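Long-range contact in Bak protein (Grouper iridovirus, PDB 5VMN), which is a viral Bcl-2 protein that inhibits host-cell apoptosis by exclusively sequestering the pro-apoptotic protein Bim: residues A[49-54]-A[92-97]. Sequence-based numbering, arbitrary orientation.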
ATOM      1  N   ARG A  49     -15.604   9.155  -1.831  1.00 26.03           N
ATOM      2  CA  ARG A  49     -14.913  10.208  -1.091  1.00 26.65           C
ATOM      3  C   ARG A  49     -14.343   9.669   0.204  1.00 27.67           C
ATOM      4  O   ARG A  49     -13.228  10.038   0.611  1.00 26.93           O
ATOM      5  CB  ARG A  49     -15.889  11.368  -0.834  1.00 28.94           C
ATOM      6  CG  ARG A  49     -16.312  12.007  -2.148  1.00 35.77           C
ATOM      7  CD  ARG A  49     -17.782  12.334  -2.185  1.00 49.38           C
ATOM      8  NE  ARG A  49     -18.008  13.559  -1.480  1.00 58.67           N
ATOM      9  CZ  ARG A  49     -19.207  14.060  -1.220  1.00 61.35           C
ATOM     10  NH1 ARG A  49     -20.323  13.434  -1.586  1.00 58.75           N
ATOM     11  NH2 ARG A  49     -19.272  15.187  -0.569  1.00 61.91           N
ATOM     12  N   LEU A  50     -15.076   8.761   0.850  1.00 26.04           N
ATOM     13  CA  LEU A  50     -14.683   8.230   2.150  1.00 26.40           C
ATOM     14  C   LEU A  50     -13.789   7.024   1.932  1.00 26.29           C
ATOM     15  O   LEU A  50     -14.237   6.055   1.320  1.00 25.55           O
ATOM     16  CB  LEU A  50     -15.920   7.804   2.929  1.00 27.61           C
ATOM     17  CG  LEU A  50     -15.626   7.307   4.335  1.00 31.28           C
ATOM     18  CD1 LEU A  50     -15.117   8.443   5.205  1.00 35.74           C
ATOM     19  CD2 LEU A  50     -16.894   6.714   4.925  1.00 33.48           C
ATOM     20  N   PRO A  51     -12.531   7.023   2.390  1.00 24.68           N
ATOM     21  CA  PRO A  51     -11.667   5.866   2.121  1.00 25.43           C
ATOM     22  C   PRO A  51     -12.084   4.608   2.872  1.00 24.50           C
ATOM     23  O   PRO A  51     -12.419   4.649   4.061  1.00 27.39           O
ATOM     24  CB  PRO A  51     -10.290   6.324   2.605  1.00 28.53           C
ATOM     25  CG  PRO A  51     -10.528   7.448   3.501  1.00 37.35           C
ATOM     26  CD  PRO A  51     -11.803   8.118   3.049  1.00 30.86           C
ATOM     27  N   ASN A  52     -11.965   3.456   2.177  1.00 25.96           N
ATOM     28  CA  ASN A  52     -12.009   2.158   2.864  1.00 25.88           C
ATOM     29  C   ASN A  52     -10.937   1.280   2.236  1.00 23.89           C
ATOM     30  O   ASN A  52     -11.197   0.508   1.311  1.00 25.49           O
ATOM     31  CB  ASN A  52     -13.375   1.507   2.783  1.00 28.03           C
ATOM     32  CG  ASN A  52     -13.480   0.304   3.682  1.00 33.21           C
ATOM     33  OD1 ASN A  52     -12.481  -0.326   4.009  1.00 34.64           O
ATOM     34  ND2 ASN A  52     -14.696  -0.025   4.082  1.00 41.02           N
ATOM     35  N   ILE A  53      -9.703   1.430   2.727  1.00 24.03           N
ATOM     36  CA  ILE A  53      -8.579   0.786   2.057  1.00 22.91           C
ATOM     37  C   ILE A  53      -8.654  -0.722   2.217  1.00 24.23           C
ATOM     38  O   ILE A  53      -8.190  -1.463   1.336  1.00 24.17           O
ATOM     39  CB  ILE A  53      -7.244   1.320   2.590  1.00 29.42           C
ATOM     40  CG1 ILE A  53      -7.186   2.851   2.525  1.00 30.70           C
ATOM     41  CG2 ILE A  53      -6.092   0.702   1.834  1.00 30.26           C
ATOM     42  CD1 ILE A  53      -7.406   3.426   1.183  1.00 29.25           C
ATOM     43  N   LEU A  54      -9.153  -1.206   3.357  1.00 25.17           N
ATOM     44  CA  LEU A  54      -9.289  -2.648   3.526  1.00 25.77           C
ATOM     45  C   LEU A  54     -10.213  -3.234   2.471  1.00 26.54           C
ATOM     46  O   LEU A  54      -9.889  -4.248   1.841  1.00 27.64           O
ATOM     47  CB  LEU A  54      -9.790  -2.966   4.935  1.00 27.87           C
ATOM     48  CG  LEU A  54     -10.045  -4.431   5.239  1.00 31.71           C
ATOM     49  CD1 LEU A  54      -8.761  -5.220   5.051  1.00 36.05           C
ATOM     50  CD2 LEU A  54     -10.557  -4.551   6.665  1.00 36.66           C
ATOM     51  N   THR A  92      -4.678   8.839   9.866  1.00 34.97           N
ATOM     52  CA  THR A  92      -4.411   7.690  10.721  1.00 34.26           C
ATOM     53  C   THR A  92      -5.255   6.496  10.314  1.00 36.10           C
ATOM     54  O   THR A  92      -4.765   5.366  10.259  1.00 35.45           O
ATOM     55  CB  THR A  92      -4.689   8.061  12.174  1.00 45.02           C
ATOM     56  OG1 THR A  92      -3.778   9.090  12.558  1.00 47.44           O
ATOM     57  CG2 THR A  92      -4.521   6.847  13.077  1.00 55.75           C
ATOM     58  N   GLN A  93      -6.538   6.723  10.049  1.00 34.83           N
ATOM     59  CA  GLN A  93      -7.410   5.626   9.655  1.00 38.14           C
ATOM     60  C   GLN A  93      -6.957   4.999   8.345  1.00 30.96           C
ATOM     61  O   GLN A  93      -7.019   3.776   8.188  1.00 34.97           O
ATOM     62  CB  GLN A  93      -8.861   6.119   9.569  1.00 41.52           C
ATOM     63  CG  GLN A  93      -9.424   6.484  10.937  1.00 44.97           C
ATOM     64  CD  GLN A  93     -10.625   7.434  10.874  1.00 61.42           C
ATOM     65  OE1 GLN A  93     -11.276   7.575   9.838  1.00 54.65           O
ATOM     66  NE2 GLN A  93     -10.905   8.099  11.990  1.00 60.64           N
ATOM     67  N   ILE A  94      -6.496   5.808   7.382  1.00 31.49           N
ATOM     68  CA  ILE A  94      -5.991   5.249   6.131  1.00 29.92           C
ATOM     69  C   ILE A  94      -4.821   4.316   6.408  1.00 27.04           C
ATOM     70  O   ILE A  94      -4.752   3.192   5.890  1.00 26.45           O
ATOM     71  CB  ILE A  94      -5.594   6.374   5.158  1.00 27.11           C
ATOM     72  CG1 ILE A  94      -6.832   7.064   4.606  1.00 29.00           C
ATOM     73  CG2 ILE A  94      -4.794   5.837   3.991  1.00 25.83           C
ATOM     74  CD1 ILE A  94      -6.560   8.432   4.046  1.00 29.26           C
ATOM     75  N   THR A  95      -3.872   4.777   7.224  1.00 29.35           N
ATOM     76  CA  THR A  95      -2.706   3.950   7.530  1.00 32.07           C
ATOM     77  C   THR A  95      -3.112   2.688   8.279  1.00 29.89           C
ATOM     78  O   THR A  95      -2.608   1.597   7.992  1.00 31.87           O
ATOM     79  CB  THR A  95      -1.689   4.744   8.349  1.00 42.36           C
ATOM     80  OG1 THR A  95      -2.251   5.077   9.617  1.00 59.80           O
ATOM     81  CG2 THR A  95      -1.322   6.004   7.642  1.00 38.17           C
ATOM     82  N   GLU A  96      -4.041   2.812   9.231  1.00 33.14           N
ATOM     83  CA  GLU A  96      -4.503   1.636   9.960  1.00 33.30           C
ATOM     84  C   GLU A  96      -5.244   0.680   9.048  1.00 34.42           C
ATOM     85  O   GLU A  96      -5.113  -0.539   9.198  1.00 39.11           O
ATOM     86  CB  GLU A  96      -5.411   2.047  11.128  1.00 38.34           C
ATOM     87  CG  GLU A  96      -4.740   2.933  12.148  1.00 44.77           C
ATOM     88  CD  GLU A  96      -5.698   3.430  13.228  1.00 56.42           C
ATOM     89  OE1 GLU A  96      -5.235   3.541  14.375  1.00 58.53           O
ATOM     90  OE2 GLU A  96      -6.891   3.708  12.940  1.00 56.24           O
ATOM     91  N   GLN A  97      -6.035   1.215   8.102  1.00 32.68           N
ATOM     92  CA  GLN A  97      -6.728   0.366   7.142  1.00 32.47           C
ATOM     93  C   GLN A  97      -5.718  -0.417   6.300  1.00 33.66           C
ATOM     94  O   GLN A  97      -5.888  -1.620   6.055  1.00 30.12           O
ATOM     95  CB  GLN A  97      -7.641   1.227   6.246  1.00 34.81           C
ATOM     96  CG  GLN A  97      -8.886   1.838   6.941  1.00 41.17           C
ATOM     97  CD  GLN A  97      -9.661   2.900   6.089  1.00 36.64           C
ATOM     98  OE1 GLN A  97      -9.401   3.088   4.909  1.00 34.31           O
ATOM     99  NE2 GLN A  97     -10.576   3.609   6.727  1.00 42.76           N
TER
HETATM  100  O   HOH W   1     -12.575   5.977   6.289  1.00 47.27           O
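Gln97 sets its CG anti to its own carbonyl carbon (chi1 -70°) and runs on extended (chi2 170°), which carries its amide from helix 88-103 to the backbone of Pro51 and Ile53. In this all-helical Bcl-2 fold the amide meets the chain just where helix 53-60 starts. OE1 of Gln97 accepts the N-H of Ile53 in a nearly straight bond (Ile53 N to Gln97 OE1 2.8 Å, 173° at the hydrogen); the donor lies above the plane of the amide carbonyl. On the other branch, Gln97 NE2 makes a weak bond to the carbonyl O of Pro51 (3.4 Å), and a water bridges the same two atoms, donating to Pro51 O and accepting from Gln97 NE2. The strong bond from Ile53 N, with the weak bond and the water on the NE2 side, sets which end of the amide faces which backbone group. Asn52 is the N-cap of helix 53-60, its OD1 taking the N-H of Glu55, while Gln97 serves the first N-H of that helix from a different part of the chain. Apolar packing lies beside the amide. The Pro51 ring crosses the Ile94 side chain at about a right angle, Pro51 CG lying 3.9 Å from Ile94 CG1, and Tyr81 of helix 68-84 touches both Pro51 and Ile53. Ile53 CG1 lies 4.1 Å from Ile94 CG2. Ile53 likewise crosses Gln97, Ile53 CB packing 3.7 Å from Gln97 CB. Separately, Ile53 CG1 sets a carbon against the amide oxygen, 3.3 Å from Gln97 OE1.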